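Local coordinates for beta-agarase D (Zobellia galactanivorans, PDB 4ASM), which cleaves the beta-1,4 linkages of agarose at random with retention of anomeric configuration, through the family 16 glycoside hydrolase catalytic domain described here, at residues A95-G100 with R336-A341; N174-F179 with S329-A334; T268-N273 with N311-S316. One frame throughout, in Å; residues are numbered along the deposited sequence.

Interaction 1: A95-G100 with R336-A341; sequences ASRIPG and RSPNAA
Arg97 and Pro338 illustrate how one arginine can hold a loop far away in sequence by a main-chain carbonyl. The hydrogen bonding across the contact is a two-pronged, end-on grip on a single acceptor: NH1 of Arg97 lies 2.8 Å from the carbonyl O of Pro338, and NH2 of Arg97 lies 2.9 Å from that same O. The oxygen sits in the guanidinium plane, yet the approach is uneven on the acceptor's side, with NH1 well above the carbonyl plane and NH2 tilted only 20° from it. Both bonds are bent, as sharing one oxygen requires.

Van der Waals contact is slight. The proline side chain crosses the arginine at about a right angle, its CD 3.7 Å from Arg97 NH2, and CB of Ser337 comes equally near that nitrogen, at the guanidinium edge.

Thr118 on strand 112-125 accepts from Arg97 NE, and Asp327 OD2 forms a long, weak ion pair with NH2 while Asp327 OD1 bonds Ser337 OG.

NE and both terminal nitrogens are engaged, which should restrain the guanidinium's rotation; the two bonds join strand 90-96 to the turn before helix 340-343 through the backbone path at Pro338, not its side chain.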
ATOM      1  N   ALA A  95      -1.827  -3.030  16.435  1.00  6.03           N
ATOM      2  CA  ALA A  95      -3.141  -3.625  16.501  1.00  6.45           C
ATOM      3  C   ALA A  95      -3.329  -4.272  17.858  1.00  7.18           C
ATOM      4  O   ALA A  95      -2.350  -4.704  18.484  1.00  7.43           O
ATOM      5  CB  ALA A  95      -3.267  -4.671  15.405  1.00  7.11           C
ATOM      6  N   SER A  96      -4.588  -4.350  18.286  1.00  6.45           N
ATOM      7  CA  SER A  96      -4.944  -5.055  19.514  1.00  6.56           C
ATOM      8  C   SER A  96      -6.384  -5.532  19.410  1.00  7.01           C
ATOM      9  O   SER A  96      -7.101  -5.150  18.478  1.00  7.32           O
ATOM     10  CB  SER A  96      -4.795  -4.138  20.736  1.00  7.18           C
ATOM     11  OG  SER A  96      -5.810  -3.133  20.725  1.00  6.51           O
ATOM     12  N   ARG A  97      -6.807  -6.366  20.359  1.00  7.31           N
ATOM     13  CA  ARG A  97      -8.201  -6.780  20.425  1.00  8.02           C
ATOM     14  C   ARG A  97      -8.725  -6.627  21.840  1.00  7.60           C
ATOM     15  O   ARG A  97      -7.994  -6.866  22.815  1.00  8.76           O
ATOM     16  CB  ARG A  97      -8.348  -8.242  19.993  1.00  8.34           C
ATOM     17  CG  ARG A  97      -7.969  -8.517  18.545  1.00 10.04           C
ATOM     18  CD  ARG A  97      -8.964  -9.479  17.922  1.00 12.25           C
ATOM     19  NE  ARG A  97      -8.686  -9.798  16.523  1.00 12.61           N
ATOM     20  CZ  ARG A  97      -7.960 -10.829  16.122  1.00 12.07           C
ATOM     21  NH1 ARG A  97      -7.390 -11.644  17.011  1.00 11.89           N
ATOM     22  NH2 ARG A  97      -7.809 -11.055  14.825  1.00 11.48           N
ATOM     23  N   ILE A  98      -9.999  -6.265  21.939  1.00  7.33           N
ATOM     24  CA  ILE A  98     -10.709  -6.182  23.219  1.00  8.06           C
ATOM     25  C   ILE A  98     -11.492  -7.486  23.389  1.00  8.27           C
ATOM     26  O   ILE A  98     -12.193  -7.900  22.454  1.00  8.14           O
ATOM     27  CB  ILE A  98     -11.669  -4.963  23.219  1.00  7.64           C
ATOM     28  CG1 ILE A  98     -10.900  -3.645  23.424  1.00  8.66           C
ATOM     29  CG2 ILE A  98     -12.769  -5.122  24.283  1.00  8.82           C
ATOM     30  CD1 ILE A  98     -10.268  -3.450  24.811  1.00 10.35           C
ATOM     31  N   PRO A  99     -11.366  -8.161  24.562  1.00  9.14           N
ATOM     32  CA  PRO A  99     -12.096  -9.439  24.681  1.00 10.31           C
ATOM     33  C   PRO A  99     -13.603  -9.286  24.426  1.00 10.50           C
ATOM     34  O   PRO A  99     -14.238  -8.353  24.939  1.00 10.79           O
ATOM     35  CB  PRO A  99     -11.819  -9.878  26.127  1.00 10.11           C
ATOM     36  CG  PRO A  99     -10.593  -9.144  26.549  1.00 10.66           C
ATOM     37  CD  PRO A  99     -10.545  -7.860  25.752  1.00  9.36           C
ATOM     38  N   GLY A 100     -14.156 -10.165  23.601  1.00 10.54           N
ATOM     39  CA  GLY A 100     -15.592 -10.177  23.292  1.00 10.66           C
ATOM     40  C   GLY A 100     -16.063  -9.187  22.245  1.00 10.48           C
ATOM     41  O   GLY A 100     -17.248  -9.176  21.890  1.00 11.56           O
ATOM     42  N   ARG A 336      -7.387 -16.161   8.427  1.00  8.54           N
ATOM     43  CA  ARG A 336      -5.959 -15.869   8.393  1.00  9.79           C
ATOM     44  C   ARG A 336      -5.545 -14.732   9.329  1.00 10.31           C
ATOM     45  O   ARG A 336      -4.370 -14.643   9.663  1.00 12.23           O
ATOM     46  CB  ARG A 336      -5.423 -15.707   6.966  1.00  8.97           C
ATOM     47  CG  ARG A 336      -5.342 -17.061   6.231  1.00  9.44           C
ATOM     48  CD  ARG A 336      -4.533 -16.955   4.936  1.00  9.57           C
ATOM     49  NE  ARG A 336      -5.265 -16.106   4.011  1.00 10.59           N
ATOM     50  CZ  ARG A 336      -6.183 -16.539   3.147  1.00 10.61           C
ATOM     51  NH1 ARG A 336      -6.483 -17.839   3.035  1.00 12.02           N
ATOM     52  NH2 ARG A 336      -6.804 -15.659   2.392  1.00 10.51           N
ATOM     53  N   SER A 337      -6.510 -13.922   9.799  1.00 10.05           N
ATOM     54  CA  SER A 337      -6.294 -12.866  10.821  1.00 10.89           C
ATOM     55  C   SER A 337      -5.677 -13.422  12.082  1.00 10.67           C
ATOM     56  O   SER A 337      -5.846 -14.607  12.364  1.00 10.59           O
ATOM     57  CB  SER A 337      -7.612 -12.269  11.341  1.00 11.79           C
ATOM     58  OG  SER A 337      -8.573 -11.992  10.365  1.00 15.67           O
ATOM     59  N   PRO A 338      -5.038 -12.556  12.885  1.00 10.08           N
ATOM     60  CA  PRO A 338      -4.339 -13.025  14.095  1.00 11.15           C
ATOM     61  C   PRO A 338      -5.203 -13.808  15.064  1.00 10.97           C
ATOM     62  O   PRO A 338      -6.399 -13.533  15.204  1.00 10.76           O
ATOM     63  CB  PRO A 338      -3.860 -11.731  14.747  1.00 11.50           C
ATOM     64  CG  PRO A 338      -3.657 -10.814  13.577  1.00 11.77           C
ATOM     65  CD  PRO A 338      -4.840 -11.106  12.691  1.00 10.55           C
ATOM     66  N   ASN A 339      -4.590 -14.796  15.710  1.00 10.78           N
ATOM     67  CA  ASN A 339      -5.259 -15.485  16.792  1.00 10.77           C
ATOM     68  C   ASN A 339      -4.794 -14.964  18.148  1.00 10.82           C
ATOM     69  O   ASN A 339      -3.878 -14.140  18.241  1.00 10.78           O
ATOM     70  CB  ASN A 339      -5.077 -16.988  16.664  1.00 12.02           C
ATOM     71  CG  ASN A 339      -3.602 -17.421  16.623  1.00  8.88           C
ATOM     72  OD1 ASN A 339      -2.777 -16.978  17.434  1.00  8.31           O
ATOM     73  ND2 ASN A 339      -3.277 -18.324  15.689  1.00  7.95           N
ATOM     74  N   ALA A 340      -5.435 -15.441  19.210  1.00 10.44           N
ATOM     75  CA  ALA A 340      -5.146 -14.930  20.545  1.00 10.64           C
ATOM     76  C   ALA A 340      -3.696 -15.136  20.972  1.00 11.20           C
ATOM     77  O   ALA A 340      -3.085 -14.240  21.555  1.00 12.04           O
ATOM     78  CB  ALA A 340      -6.117 -15.528  21.568  1.00 11.32           C
ATOM     79  N   ALA A 341      -3.127 -16.312  20.685  1.00 10.15           N
ATOM     80  CA  ALA A 341      -1.740 -16.587  21.030  1.00 10.18           C
ATOM     81  C   ALA A 341      -0.788 -15.603  20.349  1.00 10.51           C
ATOM     82  O   ALA A 341       0.128 -15.073  20.982  1.00 11.25           O
ATOM     83  CB  ALA A 341      -1.379 -18.057  20.694  1.00 10.38           C
TER

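Interaction 2: N174-F179 with S329-A334; sequences NRNSYF and SWQAEA
Phe179 and Trp330 meet as a T-shaped pair, joining helix 329-333 to the weakly bonded helical turn at 177-179. The six-membered ring of Trp330 turns its edge to one face of Phe179, with the planes at 86° and the centroids 4.8 Å apart. The indole touches through CZ3 and CH2; the shortest approach is from Trp330 CZ3 to Phe179 CZ, 3.4 Å, and CH2 of Trp330 stands 3.5 Å above the phenyl plane, offset toward the rim. The tryptophan takes a chi1 of 70°, which sets CG between its own backbone N and carbonyl carbon and sends the indole across the gap. On the opposite face of Phe179, CD1 of Tyr178 lies over the ring centre, 3.6 Å above the plane, and the phenyl is thus covered on both faces by aromatic carbons. A leucine at Phe179 would probably lose the flat face that receives the indole edge, leaving Trp330 freer to turn.

The side chains of Asn176 and Gln331 cross at about a right angle, their amide planes 52° apart. Asn176 ND2 donates to Gly169 O, which helps to orient the amide beside the glutamine.

Tyr167 makes a second edge-to-face contact with Trp330. The side chain of Trp330 comes within about 6 Å of that of Glu165, the probable proton donor, and about 3 Å of a bound di(hydroxyethyl)ether, nearest atoms. Such an aromatic cluster beside the acidic residues is consistent with the wall of a polysaccharide-binding cleft in a family 16 glycoside hydrolase.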
ATOM      1  N   ASN A 174       1.394 -21.269  10.515  1.00  7.76           N
ATOM      2  CA  ASN A 174       1.709 -21.161   9.085  1.00  7.39           C
ATOM      3  C   ASN A 174       0.519 -21.029   8.134  1.00  6.96           C
ATOM      4  O   ASN A 174       0.689 -21.173   6.932  1.00  7.15           O
ATOM      5  CB  ASN A 174       2.647 -22.290   8.603  1.00  8.68           C
ATOM      6  CG  ASN A 174       4.076 -22.011   8.934  1.00 10.56           C
ATOM      7  OD1 ASN A 174       4.603 -20.963   8.573  1.00 14.93           O
ATOM      8  ND2 ASN A 174       4.716 -22.932   9.636  1.00 14.34           N
ATOM      9  N   ARG A 175      -0.650 -20.680   8.666  1.00  7.02           N
ATOM     10  CA  ARG A 175      -1.853 -20.574   7.818  1.00  6.63           C
ATOM     11  C   ARG A 175      -1.765 -19.469   6.747  1.00  7.28           C
ATOM     12  O   ARG A 175      -2.495 -19.485   5.761  1.00  7.63           O
ATOM     13  CB  ARG A 175      -3.086 -20.378   8.689  1.00  7.01           C
ATOM     14  CG  ARG A 175      -3.180 -19.027   9.354  1.00  6.74           C
ATOM     15  CD  ARG A 175      -4.276 -19.097  10.404  1.00  6.37           C
ATOM     16  NE  ARG A 175      -4.356 -17.854  11.153  1.00  8.21           N
ATOM     17  CZ  ARG A 175      -3.474 -17.455  12.063  1.00  7.18           C
ATOM     18  NH1 ARG A 175      -2.398 -18.232  12.375  1.00 10.83           N
ATOM     19  NH2 ARG A 175      -3.652 -16.289  12.668  1.00  7.99           N
ATOM     20  N   ASN A 176      -0.880 -18.503   6.976  1.00  6.59           N
ATOM     21  CA  ASN A 176      -0.633 -17.395   6.045  1.00  7.28           C
ATOM     22  C   ASN A 176       0.728 -17.495   5.328  1.00  7.35           C
ATOM     23  O   ASN A 176       1.201 -16.526   4.757  1.00  7.12           O
ATOM     24  CB  ASN A 176      -0.714 -16.071   6.819  1.00  6.86           C
ATOM     25  CG  ASN A 176      -0.845 -14.865   5.908  1.00  6.35           C
ATOM     26  OD1 ASN A 176      -1.725 -14.812   5.056  1.00  7.39           O
ATOM     27  ND2 ASN A 176       0.026 -13.871   6.104  1.00  6.28           N
ATOM     28  N   SER A 177       1.375 -18.653   5.387  1.00  8.75           N
ATOM     29  CA  SER A 177       2.648 -18.893   4.694  1.00  8.71           C
ATOM     30  C   SER A 177       2.683 -18.534   3.200  1.00  8.82           C
ATOM     31  O   SER A 177       3.719 -18.098   2.699  1.00 10.00           O
ATOM     32  CB  SER A 177       3.139 -20.331   4.935  1.00  9.38           C
ATOM     33  OG  SER A 177       2.335 -21.286   4.260  1.00 11.36           O
ATOM     34  N   TYR A 178       1.568 -18.709   2.485  1.00  8.37           N
ATOM     35  CA  TYR A 178       1.553 -18.437   1.042  1.00  9.79           C
ATOM     36  C   TYR A 178       1.750 -16.951   0.799  1.00  9.82           C
ATOM     37  O   TYR A 178       2.454 -16.565  -0.152  1.00 12.34           O
ATOM     38  CB  TYR A 178       0.233 -18.891   0.446  1.00 10.85           C
ATOM     39  CG  TYR A 178       0.074 -18.694  -1.044  1.00 12.50           C
ATOM     40  CD1 TYR A 178      -0.372 -17.475  -1.572  1.00 13.10           C
ATOM     41  CD2 TYR A 178       0.287 -19.759  -1.927  1.00 14.60           C
ATOM     42  CE1 TYR A 178      -0.544 -17.314  -2.961  1.00 12.69           C
ATOM     43  CE2 TYR A 178       0.120 -19.606  -3.301  1.00 15.55           C
ATOM     44  CZ  TYR A 178      -0.289 -18.388  -3.805  1.00 14.39           C
ATOM     45  OH  TYR A 178      -0.458 -18.262  -5.164  1.00 16.80           O
ATOM     46  N   PHE A 179       1.136 -16.125   1.656  1.00  8.74           N
ATOM     47  CA  PHE A 179       1.183 -14.660   1.478  1.00  8.19           C
ATOM     48  C   PHE A 179       2.371 -14.012   2.153  1.00  8.18           C
ATOM     49  O   PHE A 179       2.832 -12.965   1.696  1.00  8.63           O
ATOM     50  CB  PHE A 179      -0.139 -14.010   1.911  1.00  9.32           C
ATOM     51  CG  PHE A 179      -1.294 -14.497   1.120  1.00  9.78           C
ATOM     52  CD1 PHE A 179      -1.484 -14.074  -0.197  1.00 10.46           C
ATOM     53  CD2 PHE A 179      -2.159 -15.447   1.651  1.00 11.69           C
ATOM     54  CE1 PHE A 179      -2.553 -14.573  -0.958  1.00 11.64           C
ATOM     55  CE2 PHE A 179      -3.220 -15.940   0.901  1.00 12.32           C
ATOM     56  CZ  PHE A 179      -3.406 -15.492  -0.411  1.00 11.81           C
ATOM     57  N   SER A 329     -11.170  -7.936   4.839  1.00  5.51           N
ATOM     58  CA  SER A 329     -12.261  -8.892   4.812  1.00  5.66           C
ATOM     59  C   SER A 329     -11.853 -10.276   4.348  1.00  5.82           C
ATOM     60  O   SER A 329     -12.235 -11.261   4.969  1.00  6.76           O
ATOM     61  CB  SER A 329     -13.406  -8.381   3.932  1.00  6.80           C
ATOM     62  OG  SER A 329     -13.875  -7.134   4.394  1.00  8.55           O
ATOM     63  N   TRP A 330     -11.088 -10.353   3.257  1.00  5.91           N
ATOM     64  CA  TRP A 330     -10.717 -11.671   2.699  1.00  6.36           C
ATOM     65  C   TRP A 330      -9.856 -12.486   3.677  1.00  6.33           C
ATOM     66  O   TRP A 330     -10.048 -13.708   3.838  1.00  7.38           O
ATOM     67  CB  TRP A 330     -10.044 -11.519   1.311  1.00  6.80           C
ATOM     68  CG  TRP A 330      -8.651 -10.912   1.353  1.00  7.83           C
ATOM     69  CD1 TRP A 330      -8.316  -9.646   1.712  1.00 10.78           C
ATOM     70  CD2 TRP A 330      -7.423 -11.583   1.053  1.00  8.35           C
ATOM     71  NE1 TRP A 330      -6.949  -9.468   1.629  1.00 10.96           N
ATOM     72  CE2 TRP A 330      -6.378 -10.649   1.233  1.00 11.04           C
ATOM     73  CE3 TRP A 330      -7.108 -12.894   0.644  1.00  9.87           C
ATOM     74  CZ2 TRP A 330      -5.036 -10.978   1.022  1.00  9.40           C
ATOM     75  CZ3 TRP A 330      -5.779 -13.217   0.432  1.00 10.72           C
ATOM     76  CH2 TRP A 330      -4.755 -12.264   0.632  1.00 10.46           C
ATOM     77  N   GLN A 331      -8.920 -11.812   4.344  1.00  5.52           N
ATOM     78  CA  GLN A 331      -8.090 -12.477   5.331  1.00  6.12           C
ATOM     79  C   GLN A 331      -8.935 -12.932   6.517  1.00  6.01           C
ATOM     80  O   GLN A 331      -8.797 -14.064   6.983  1.00  6.78           O
ATOM     81  CB  GLN A 331      -6.973 -11.528   5.801  1.00  6.07           C
ATOM     82  CG  GLN A 331      -5.842 -11.285   4.789  1.00  6.32           C
ATOM     83  CD  GLN A 331      -4.876 -12.475   4.678  1.00  7.19           C
ATOM     84  OE1 GLN A 331      -3.742 -12.453   5.204  1.00 10.43           O
ATOM     85  NE2 GLN A 331      -5.316 -13.489   3.992  1.00  6.20           N
ATOM     86  N   ALA A 332      -9.803 -12.050   7.012  1.00  5.66           N
ATOM     87  CA  ALA A 332     -10.612 -12.341   8.192  1.00  5.86           C
ATOM     88  C   ALA A 332     -11.600 -13.477   7.935  1.00  5.72           C
ATOM     89  O   ALA A 332     -11.772 -14.362   8.786  1.00  5.69           O
ATOM     90  CB  ALA A 332     -11.319 -11.081   8.662  1.00  6.36           C
ATOM     91  N   GLU A 333     -12.243 -13.455   6.764  1.00  5.21           N
ATOM     92  CA  GLU A 333     -13.202 -14.511   6.433  1.00  5.90           C
ATOM     93  C   GLU A 333     -12.516 -15.884   6.441  1.00  5.95           C
ATOM     94  O   GLU A 333     -13.099 -16.876   6.912  1.00  6.42           O
ATOM     95  CB  GLU A 333     -13.848 -14.236   5.081  1.00  6.16           C
ATOM     96  CG  GLU A 333     -14.844 -15.331   4.659  1.00  6.04           C
ATOM     97  CD  GLU A 333     -15.705 -14.970   3.464  1.00  7.94           C
ATOM     98  OE1 GLU A 333     -15.715 -13.799   3.049  1.00  8.90           O
ATOM     99  OE2 GLU A 333     -16.390 -15.882   2.955  1.00 12.49           O
ATOM    100  N   ALA A 334     -11.282 -15.912   5.926  1.00  6.11           N
ATOM    101  CA  ALA A 334     -10.496 -17.138   5.811  1.00  6.78           C
ATOM    102  C   ALA A 334      -9.819 -17.534   7.131  1.00  7.32           C
ATOM    103  O   ALA A 334      -9.121 -18.556   7.179  1.00  8.22           O
ATOM    104  CB  ALA A 334      -9.435 -16.971   4.717  1.00  6.70           C
TER

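Interaction 3: T268-N273 with N311-S316; sequences TSTGVN and NGRKFS
Two surface loops of the family 16 catalytic domain, away from the annotated sites, are joined here by an arginine reaching a backbone carbonyl; one carries an ST turn and the other an Asx motif. Arg313 spans the gap with a chain extended from CG to NE and presents its guanidinium end-on to Thr270. Its NH2 is 2.9 Å from Thr270 O, and its NH1 is 3.0 Å from that oxygen, which accepts both bonds and lies in the guanidinium plane. The two differ at the carbonyl: NH1 arrives in the carbonyl plane on a lone pair, whereas NH2 stands 37° out of it.

The threonine hydroxyl adds a second kind of contact. With OG1 anti to the backbone N (chi1 -167°), it rests over one face of the guanidinium, where its angle to the nitrogens is too poor for bonding; the hydroxyl instead donates to Pro305 O. Arg313 NH1 has another acceptor in Asp304 O, so the adjacent residues Asp304 and Pro305 bond to both partners.

Each loop also has hydrogen bonds of its own. Ser269 OG accepts from Gly271 N at 2.9 Å, closing an ST turn around Thr270. Beyond the arginine, Asn311 uses both ends of its amide: OD1 receives Lys314 N at 3.1 Å, while ND2 donates to Lys314 O at 2.8 Å.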
ATOM      1  N   THR A 268     -13.026  -9.275 -20.470  1.00 13.68           N
ATOM      2  CA  THR A 268     -14.351  -9.505 -20.986  1.00 15.95           C
ATOM      3  C   THR A 268     -14.909  -8.220 -21.648  1.00 16.09           C
ATOM      4  O   THR A 268     -15.725  -8.280 -22.591  1.00 16.80           O
ATOM      5  CB  THR A 268     -15.121  -9.973 -19.769  1.00 17.08           C
ATOM      6  OG1 THR A 268     -15.735 -11.237 -19.997  1.00 21.74           O
ATOM      7  CG2 THR A 268     -16.014  -8.933 -19.214  1.00 14.73           C
ATOM      8  N   SER A 269     -14.450  -7.064 -21.164  1.00 16.06           N
ATOM      9  CA  SER A 269     -14.790  -5.748 -21.708  1.00 15.66           C
ATOM     10  C   SER A 269     -13.807  -4.725 -21.150  1.00 15.16           C
ATOM     11  O   SER A 269     -13.280  -4.911 -20.050  1.00 14.73           O
ATOM     12  CB  SER A 269     -16.216  -5.337 -21.321  1.00 15.40           C
ATOM     13  OG  SER A 269     -16.462  -3.987 -21.683  1.00 18.33           O
ATOM     14  N   THR A 270     -13.573  -3.657 -21.898  1.00 15.15           N
ATOM     15  CA  THR A 270     -12.738  -2.561 -21.426  1.00 15.31           C
ATOM     16  C   THR A 270     -13.612  -1.421 -20.854  1.00 14.67           C
ATOM     17  O   THR A 270     -13.111  -0.343 -20.529  1.00 14.12           O
ATOM     18  CB  THR A 270     -11.744  -2.116 -22.536  1.00 15.67           C
ATOM     19  OG1 THR A 270     -10.730  -1.263 -22.007  1.00 21.64           O
ATOM     20  CG2 THR A 270     -12.429  -1.432 -23.692  1.00 13.34           C
ATOM     21  N   GLY A 271     -14.914  -1.689 -20.752  1.00 15.25           N
ATOM     22  CA  GLY A 271     -15.872  -0.776 -20.093  1.00 15.49           C
ATOM     23  C   GLY A 271     -16.173  -1.210 -18.670  1.00 14.96           C
ATOM     24  O   GLY A 271     -15.592  -2.180 -18.164  1.00 14.25           O
ATOM     25  N   VAL A 272     -17.105  -0.523 -18.008  1.00 14.85           N
ATOM     26  CA  VAL A 272     -17.228  -0.651 -16.541  1.00 15.72           C
ATOM     27  C   VAL A 272     -17.701  -1.997 -15.986  1.00 15.78           C
ATOM     28  O   VAL A 272     -17.494  -2.306 -14.812  1.00 15.40           O
ATOM     29  CB  VAL A 272     -18.051   0.506 -15.913  1.00 15.84           C
ATOM     30  CG1 VAL A 272     -17.395   1.845 -16.222  1.00 16.75           C
ATOM     31  CG2 VAL A 272     -19.502   0.453 -16.392  1.00 17.11           C
ATOM     32  N   ASN A 273     -18.327  -2.810 -16.826  1.00 16.04           N
ATOM     33  CA  ASN A 273     -18.746  -4.124 -16.372  1.00 17.00           C
ATOM     34  C   ASN A 273     -17.785  -5.250 -16.767  1.00 16.59           C
ATOM     35  O   ASN A 273     -18.084  -6.429 -16.563  1.00 16.78           O
ATOM     36  CB  ASN A 273     -20.189  -4.418 -16.806  1.00 18.25           C
ATOM     37  CG  ASN A 273     -21.195  -3.527 -16.084  1.00 20.51           C
ATOM     38  OD1 ASN A 273     -21.192  -3.430 -14.846  1.00 24.75           O
ATOM     39  ND2 ASN A 273     -22.053  -2.862 -16.853  1.00 25.25           N
ATOM     40  N   ASN A 311     -11.500   8.737 -17.555  1.00 13.25           N
ATOM     41  CA  ASN A 311     -10.609   9.884 -17.664  1.00 13.36           C
ATOM     42  C   ASN A 311      -9.408   9.657 -18.573  1.00 13.44           C
ATOM     43  O   ASN A 311      -8.420  10.392 -18.495  1.00 14.46           O
ATOM     44  CB  ASN A 311     -10.144  10.334 -16.255  1.00 13.19           C
ATOM     45  CG  ASN A 311      -9.029   9.463 -15.685  1.00 12.40           C
ATOM     46  OD1 ASN A 311      -8.759   8.371 -16.196  1.00 11.41           O
ATOM     47  ND2 ASN A 311      -8.399   9.923 -14.612  1.00 12.77           N
ATOM     48  N   GLY A 312      -9.486   8.643 -19.427  1.00 13.10           N
ATOM     49  CA  GLY A 312      -8.327   8.284 -20.239  1.00 12.81           C
ATOM     50  C   GLY A 312      -7.439   7.245 -19.566  1.00 12.40           C
ATOM     51  O   GLY A 312      -6.307   7.038 -20.009  1.00 13.08           O
ATOM     52  N   ARG A 313      -7.968   6.609 -18.511  1.00 11.55           N
ATOM     53  CA  ARG A 313      -7.350   5.443 -17.829  1.00 11.13           C
ATOM     54  C   ARG A 313      -6.001   5.826 -17.243  1.00 11.82           C
ATOM     55  O   ARG A 313      -4.965   5.204 -17.507  1.00 11.61           O
ATOM     56  CB  ARG A 313      -7.247   4.251 -18.781  1.00 10.79           C
ATOM     57  CG  ARG A 313      -8.593   3.873 -19.344  1.00 10.70           C
ATOM     58  CD  ARG A 313      -8.414   2.921 -20.510  1.00 10.74           C
ATOM     59  NE  ARG A 313      -9.640   2.763 -21.287  1.00 12.31           N
ATOM     60  CZ  ARG A 313     -10.612   1.894 -21.028  1.00  9.22           C
ATOM     61  NH1 ARG A 313     -10.562   1.069 -19.988  1.00 10.31           N
ATOM     62  NH2 ARG A 313     -11.669   1.841 -21.839  1.00 12.75           N
ATOM     63  N   LYS A 314      -6.031   6.866 -16.428  1.00 11.68           N
ATOM     64  CA  LYS A 314      -4.806   7.442 -15.922  1.00 13.11           C
ATOM     65  C   LYS A 314      -5.042   8.030 -14.538  1.00 12.50           C
ATOM     66  O   LYS A 314      -6.184   8.323 -14.152  1.00 13.20           O
ATOM     67  CB  LYS A 314      -4.273   8.501 -16.897  1.00 13.58           C
ATOM     68  CG  LYS A 314      -5.175   9.723 -17.100  1.00 15.56           C
ATOM     69  CD  LYS A 314      -4.534  10.706 -18.087  1.00 17.08           C
ATOM     70  CE  LYS A 314      -4.957  10.424 -19.513  1.00 22.40           C
ATOM     71  NZ  LYS A 314      -4.028  11.022 -20.513  1.00 25.66           N
ATOM     72  N   PHE A 315      -3.956   8.183 -13.797  1.00 11.65           N
ATOM     73  CA  PHE A 315      -3.998   8.915 -12.550  1.00 11.89           C
ATOM     74  C   PHE A 315      -4.045  10.407 -12.880  1.00 12.74           C
ATOM     75  O   PHE A 315      -3.445  10.875 -13.860  1.00 13.92           O
ATOM     76  CB  PHE A 315      -2.772   8.574 -11.708  1.00 11.71           C
ATOM     77  CG  PHE A 315      -2.672   7.116 -11.343  1.00 11.33           C
ATOM     78  CD1 PHE A 315      -3.581   6.541 -10.445  1.00 12.36           C
ATOM     79  CD2 PHE A 315      -1.670   6.315 -11.889  1.00 11.34           C
ATOM     80  CE1 PHE A 315      -3.493   5.195 -10.101  1.00 10.67           C
ATOM     81  CE2 PHE A 315      -1.569   4.947 -11.553  1.00 11.27           C
ATOM     82  CZ  PHE A 315      -2.506   4.391 -10.646  1.00 10.68           C
ATOM     83  N   SER A 316      -4.771  11.159 -12.079  1.00 11.87           N
ATOM     84  CA  SER A 316      -4.927  12.571 -12.375  1.00 11.92           C
ATOM     85  C   SER A 316      -5.099  13.417 -11.127  1.00 11.70           C
ATOM     86  O   SER A 316      -5.225  14.637 -11.232  1.00 12.46           O
ATOM     87  CB  SER A 316      -6.127  12.775 -13.308  1.00 11.67           C
ATOM     88  OG  SER A 316      -7.334  12.327 -12.724  1.00 12.98           O
TER

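From the N terminus, the chain first leaves strand 90-96 at 95-100 and returns only at 336-341, so interaction 1 closes the longest of the three loops. Inside it, interaction 2 runs from 174-179 to 329-334, and inside that again interaction 3 joins 268-273 to 311-316; the three nest without crossing. Interactions 1 and 2 are neighbours, with centres 14 Å apart; their second segments belong to helices 340-343 and 329-333, which follow one another in the chain. Arg175 NH2 lies 2.8 Å from Ser337 O, a probable hydrogen bond linking the two. Interaction 3 lies across the chain's centre from interaction 1, about 24 Å away between nearest atoms, and ties together peripheral loops.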